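Local coordinates for putative uncharacterized protein PH1404 (Pyrococcus horikoshii, PDB 3AF6) that probably cleaves single-stranded RNA as a two-zinc nuclease of the metallo-beta-lactamase superfamily and thereby terminates archaeal transcription, at residues R479-E482 with Q483-E487; D459-I462 with W463-T466. All coordinates share one frame; numbering follows the deposited sequence.

Contact 1. Residues R479-E482 with Q483-E487; sequences RLRE and QIFKE
Side chains of Arg-481 and Glu-482 meet those of Phe-485 and Lys-486 in a local contact where the short helix 478-482 of the beta-CASP domain runs out into the loop leading to strand 497-499. One backbone bond of helical type spans the junction: Gln-483 N donates to Arg-479 O at 3.0 Å, almost straight at 164°. On the outer side, Arg-481 and Phe-485 run alongside each other in the same direction, and the aliphatic part of the arginine does the touching, its CG 3.4 Å from Phe-485 CE2 and its CD next to CE2 and CZ. The guanidinium lies beyond this contact, steeply inclined to the ring, and a sulfate ion, probably from the crystallisation liquor, lies near the arginine side chain. Phe-485 adopts the rarer first torsion, 56°, with CG between backbone N and carbonyl carbon, which turns the ring back toward Arg-481; Arg-481 O lies above one face near the rim. Glu-482 folds along the same flank, its carboxylate nearly perpendicular to the ring, and its OE1 offers the syn lone pair to Lys-486 NZ at 3.2 Å in a salt bridge. On the buried side Leu-480 CD2 packs on Ile-484 CD1 at 3.8 Å, while Leu-375 and Asn-490 flank the pair. The ion pair probably steadies the carboxylate beside Phe-485, but with Lys-486 at the surface, solvent probably screens the attraction.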
loop_
_atom_site.group_PDB
_atom_site.type_symbol
_atom_site.label_atom_id
_atom_site.label_comp_id
_atom_site.label_asym_id
_atom_site.label_seq_id
_atom_site.Cartn_x
_atom_site.Cartn_y
_atom_site.Cartn_z
ATOM N N ARG A 479 -10.541 11.207 12.697
ATOM C CA ARG A 479 -10.076 11.715 13.979
ATOM C C ARG A 479 -8.579 11.970 13.944
ATOM O O ARG A 479 -8.120 13.109 14.060
ATOM C CB ARG A 479 -10.401 10.727 15.099
ATOM C CG ARG A 479 -10.075 11.262 16.482
ATOM C CD ARG A 479 -10.751 10.455 17.584
ATOM N NE ARG A 479 -9.932 9.333 18.037
ATOM C CZ ARG A 479 -10.268 8.520 19.036
ATOM N NH1 ARG A 479 -11.417 8.708 19.680
ATOM N NH2 ARG A 479 -9.453 7.532 19.403
ATOM N N LEU A 480 -7.819 10.899 13.774
ATOM C CA LEU A 480 -6.371 10.992 13.722
ATOM C C LEU A 480 -5.934 11.985 12.645
ATOM O O LEU A 480 -4.882 12.605 12.767
ATOM C CB LEU A 480 -5.780 9.612 13.433
ATOM C CG LEU A 480 -4.463 9.238 14.110
ATOM C CD1 LEU A 480 -4.081 7.825 13.702
ATOM C CD2 LEU A 480 -3.382 10.213 13.721
ATOM N N ARG A 481 -6.745 12.144 11.599
ATOM C CA ARG A 481 -6.405 13.059 10.514
ATOM C C ARG A 481 -6.388 14.514 10.943
ATOM O O ARG A 481 -5.370 15.195 10.814
ATOM C CB ARG A 481 -7.381 12.929 9.354
ATOM C CG ARG A 481 -6.980 13.806 8.182
ATOM C CD ARG A 481 -8.119 14.028 7.224
ATOM N NE ARG A 481 -8.875 12.803 7.043
ATOM C CZ ARG A 481 -9.789 12.632 6.098
ATOM N NH1 ARG A 481 -10.436 11.476 6.013
ATOM N NH2 ARG A 481 -10.041 13.611 5.234
ATOM N N GLU A 482 -7.531 14.993 11.427
ATOM C CA GLU A 482 -7.657 16.376 11.879
ATOM C C GLU A 482 -6.633 16.626 12.988
ATOM O O GLU A 482 -6.008 17.685 13.056
ATOM C CB GLU A 482 -9.078 16.627 12.397
ATOM C CG GLU A 482 -10.182 16.279 11.395
ATOM C CD GLU A 482 -10.171 17.161 10.148
ATOM O OE1 GLU A 482 -10.325 18.394 10.285
ATOM O OE2 GLU A 482 -10.015 16.622 9.027
ATOM N N GLN A 483 -6.460 15.627 13.844
ATOM C CA GLN A 483 -5.515 15.703 14.947
ATOM C C GLN A 483 -4.096 15.884 14.414
ATOM O O GLN A 483 -3.155 16.051 15.187
ATOM C CB GLN A 483 -5.589 14.420 15.770
ATOM C CG GLN A 483 -4.810 14.453 17.071
ATOM C CD GLN A 483 -4.959 13.168 17.853
ATOM O OE1 GLN A 483 -5.990 12.498 17.772
ATOM N NE2 GLN A 483 -3.939 12.824 18.632
ATOM N N ILE A 484 -3.946 15.840 13.091
ATOM C CA ILE A 484 -2.636 15.995 12.472
ATOM C C ILE A 484 -2.431 17.414 11.970
ATOM O O ILE A 484 -1.940 18.269 12.703
ATOM C CB ILE A 484 -2.424 15.024 11.270
ATOM C CG1 ILE A 484 -2.436 13.569 11.737
ATOM C CG2 ILE A 484 -1.093 15.332 10.577
ATOM C CD1 ILE A 484 -1.267 13.182 12.604
ATOM N N PHE A 485 -2.827 17.671 10.727
ATOM C CA PHE A 485 -2.624 18.989 10.150
ATOM C C PHE A 485 -3.329 20.146 10.850
ATOM O O PHE A 485 -2.683 21.150 11.175
ATOM C CB PHE A 485 -2.951 18.987 8.646
ATOM C CG PHE A 485 -4.332 18.505 8.304
ATOM C CD1 PHE A 485 -5.456 19.256 8.629
ATOM C CD2 PHE A 485 -4.501 17.314 7.607
ATOM C CE1 PHE A 485 -6.734 18.828 8.262
ATOM C CE2 PHE A 485 -5.772 16.877 7.235
ATOM C CZ PHE A 485 -6.891 17.635 7.563
ATOM N N LYS A 486 -4.630 20.015 11.104
ATOM C CA LYS A 486 -5.372 21.087 11.761
ATOM C C LYS A 486 -4.667 21.624 13.010
ATOM O O LYS A 486 -4.613 22.839 13.214
ATOM C CB LYS A 486 -6.796 20.623 12.093
ATOM C CG LYS A 486 -7.680 20.478 10.854
ATOM C CD LYS A 486 -7.677 21.768 10.014
ATOM C CE LYS A 486 -8.538 21.639 8.767
ATOM N NZ LYS A 486 -9.956 21.374 9.117
ATOM N N GLU A 487 -4.120 20.730 13.832
ATOM C CA GLU A 487 -3.408 21.144 15.036
ATOM C C GLU A 487 -1.905 21.010 14.831
ATOM O O GLU A 487 -1.443 20.454 13.832
ATOM C CB GLU A 487 -3.817 20.291 16.238
ATOM C CG GLU A 487 -5.129 20.693 16.908
ATOM C CD GLU A 487 -6.322 20.656 15.966
ATOM O OE1 GLU A 487 -6.437 21.559 15.112
ATOM O OE2 GLU A 487 -7.146 19.721 16.081
#

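Contact 2. Residues D459-I462 with W463-T466; sequences DGMI and WEAT
Met-461 lays its SD against CB of Glu-464, 4.0 Å away, at the start of helix 462-471, where the chain leaves the parallel beta-CASP sheet at strand 456-459 and turns into the helix. Met-461 occupies the N-cap position, though its thioether is not a capping group; the side chain curls, with a bend at chi2 (-61°), so that only the sulfur reaches Glu-464 CB. The carboxylate of Glu-464 leads elsewhere, its OE2 hydrogen-bonded to Thr-152 OG1 and Ser-150 OG. In the backbone, Met-461 O accepts from Ala-465 N at 2.9 Å, the first regular helical bond across this junction, and CB of Ala-465 rests close to the same oxygen. Ile-462 and Ala-465 are buried, Ile-462 against Ile-519 of the neighbouring strand 516-520 and Ala-436 of helix 435-447, Ala-465 against Leu-290 of helix 282-301, so this first turn is wedged between sheet and helices. Next along the helix Thr-466 folds its hydroxyl back onto the preceding turn: OG1 stands beside its own backbone N and anti to the carbonyl carbon (chi1 -57°), which aims it at Ile-462 O, while the side chain of Gln-437 lies beside the hydroxyl. Two donors grip Ile-462 O from opposite faces of its carbonyl plane: Thr-466 N at 2.9 Å and Thr-466 OG1 at 2.8 Å.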
loop_
_atom_site.group_PDB
_atom_site.type_symbol
_atom_site.label_atom_id
_atom_site.label_comp_id
_atom_site.label_asym_id
_atom_site.label_seq_id
_atom_site.Cartn_x
_atom_site.Cartn_y
_atom_site.Cartn_z
ATOM N N ASP A 459 12.962 0.050 15.921
ATOM C CA ASP A 459 14.051 -0.415 15.070
ATOM C C ASP A 459 13.616 -1.160 13.811
ATOM O O ASP A 459 12.760 -2.040 13.868
ATOM C CB ASP A 459 14.965 -1.336 15.884
ATOM C CG ASP A 459 16.414 -1.257 15.448
ATOM O OD1 ASP A 459 16.675 -0.742 14.336
ATOM O OD2 ASP A 459 17.283 -1.718 16.222
ATOM N N GLY A 460 14.211 -0.807 12.675
ATOM C CA GLY A 460 13.898 -1.507 11.445
ATOM C C GLY A 460 13.082 -0.782 10.402
ATOM O O GLY A 460 12.258 -1.399 9.725
ATOM N N MET A 461 13.320 0.513 10.243
ATOM C CA MET A 461 12.578 1.303 9.267
ATOM C C MET A 461 11.137 1.580 9.709
ATOM O O MET A 461 10.318 2.046 8.931
ATOM C CB MET A 461 12.604 0.619 7.897
ATOM C CG MET A 461 13.987 0.587 7.262
ATOM S SD MET A 461 14.660 2.250 6.978
ATOM C CE MET A 461 15.740 2.486 8.467
ATOM N N ILE A 462 10.842 1.290 10.968
ATOM C CA ILE A 462 9.530 1.557 11.540
ATOM C C ILE A 462 9.340 3.069 11.592
ATOM O O ILE A 462 8.247 3.576 11.349
ATOM C CB ILE A 462 9.419 1.041 12.984
ATOM C CG1 ILE A 462 9.407 -0.485 13.001
ATOM C CG2 ILE A 462 8.185 1.626 13.648
ATOM C CD1 ILE A 462 9.212 -1.068 14.391
ATOM N N TRP A 463 10.410 3.788 11.918
ATOM C CA TRP A 463 10.335 5.237 11.994
ATOM C C TRP A 463 10.162 5.829 10.608
ATOM O O TRP A 463 9.362 6.743 10.408
ATOM C CB TRP A 463 11.588 5.807 12.651
ATOM C CG TRP A 463 11.515 7.295 12.861
ATOM C CD1 TRP A 463 12.229 8.256 12.199
ATOM C CD2 TRP A 463 10.667 7.990 13.788
ATOM N NE1 TRP A 463 11.881 9.503 12.660
ATOM C CE2 TRP A 463 10.926 9.371 13.633
ATOM C CE3 TRP A 463 9.716 7.581 14.731
ATOM C CZ2 TRP A 463 10.270 10.344 14.389
ATOM C CZ3 TRP A 463 9.063 8.548 15.481
ATOM C CH2 TRP A 463 9.345 9.916 15.306
ATOM N N GLU A 464 10.909 5.303 9.648
ATOM C CA GLU A 464 10.813 5.773 8.272
ATOM C C GLU A 464 9.362 5.595 7.832
ATOM O O GLU A 464 8.767 6.501 7.246
ATOM C CB GLU A 464 11.770 4.967 7.388
ATOM C CG GLU A 464 11.876 5.399 5.932
ATOM C CD GLU A 464 11.574 6.867 5.714
ATOM O OE1 GLU A 464 11.922 7.697 6.590
ATOM O OE2 GLU A 464 10.995 7.192 4.649
ATOM N N ALA A 465 8.780 4.440 8.157
ATOM C CA ALA A 465 7.395 4.155 7.795
ATOM C C ALA A 465 6.443 5.124 8.487
ATOM O O ALA A 465 5.456 5.581 7.894
ATOM C CB ALA A 465 7.037 2.725 8.170
ATOM N N THR A 466 6.738 5.433 9.747
ATOM C CA THR A 466 5.891 6.348 10.496
ATOM C C THR A 466 5.909 7.721 9.836
ATOM O O THR A 466 4.928 8.451 9.896
ATOM C CB THR A 466 6.348 6.482 11.957
ATOM O OG1 THR A 466 6.376 5.189 12.575
ATOM C CG2 THR A 466 5.392 7.380 12.727
#

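In the fold
Both contacts belong to the beta-CASP domain and sit on consecutive helices: contact 2 opens helix 462-471, and contact 1 lies where helix 478-482 gives way to a loop. Their centres lie 21 Å apart, with nearest atoms about 8 Å from each other, so they do not touch. Contact 2 is the more buried, though Met-461 is exposed; the side chain of Ala-465 is about 9 Å from that of the zinc ligand His-258. Contact 1 is partly buried and away from the annotated sites. The chemistry follows: backbone carbonyls and a threonine hydroxyl do the work in contact 2, whereas contact 1 adds a surface salt bridge and arginine-phenylalanine packing to one buried aliphatic pair.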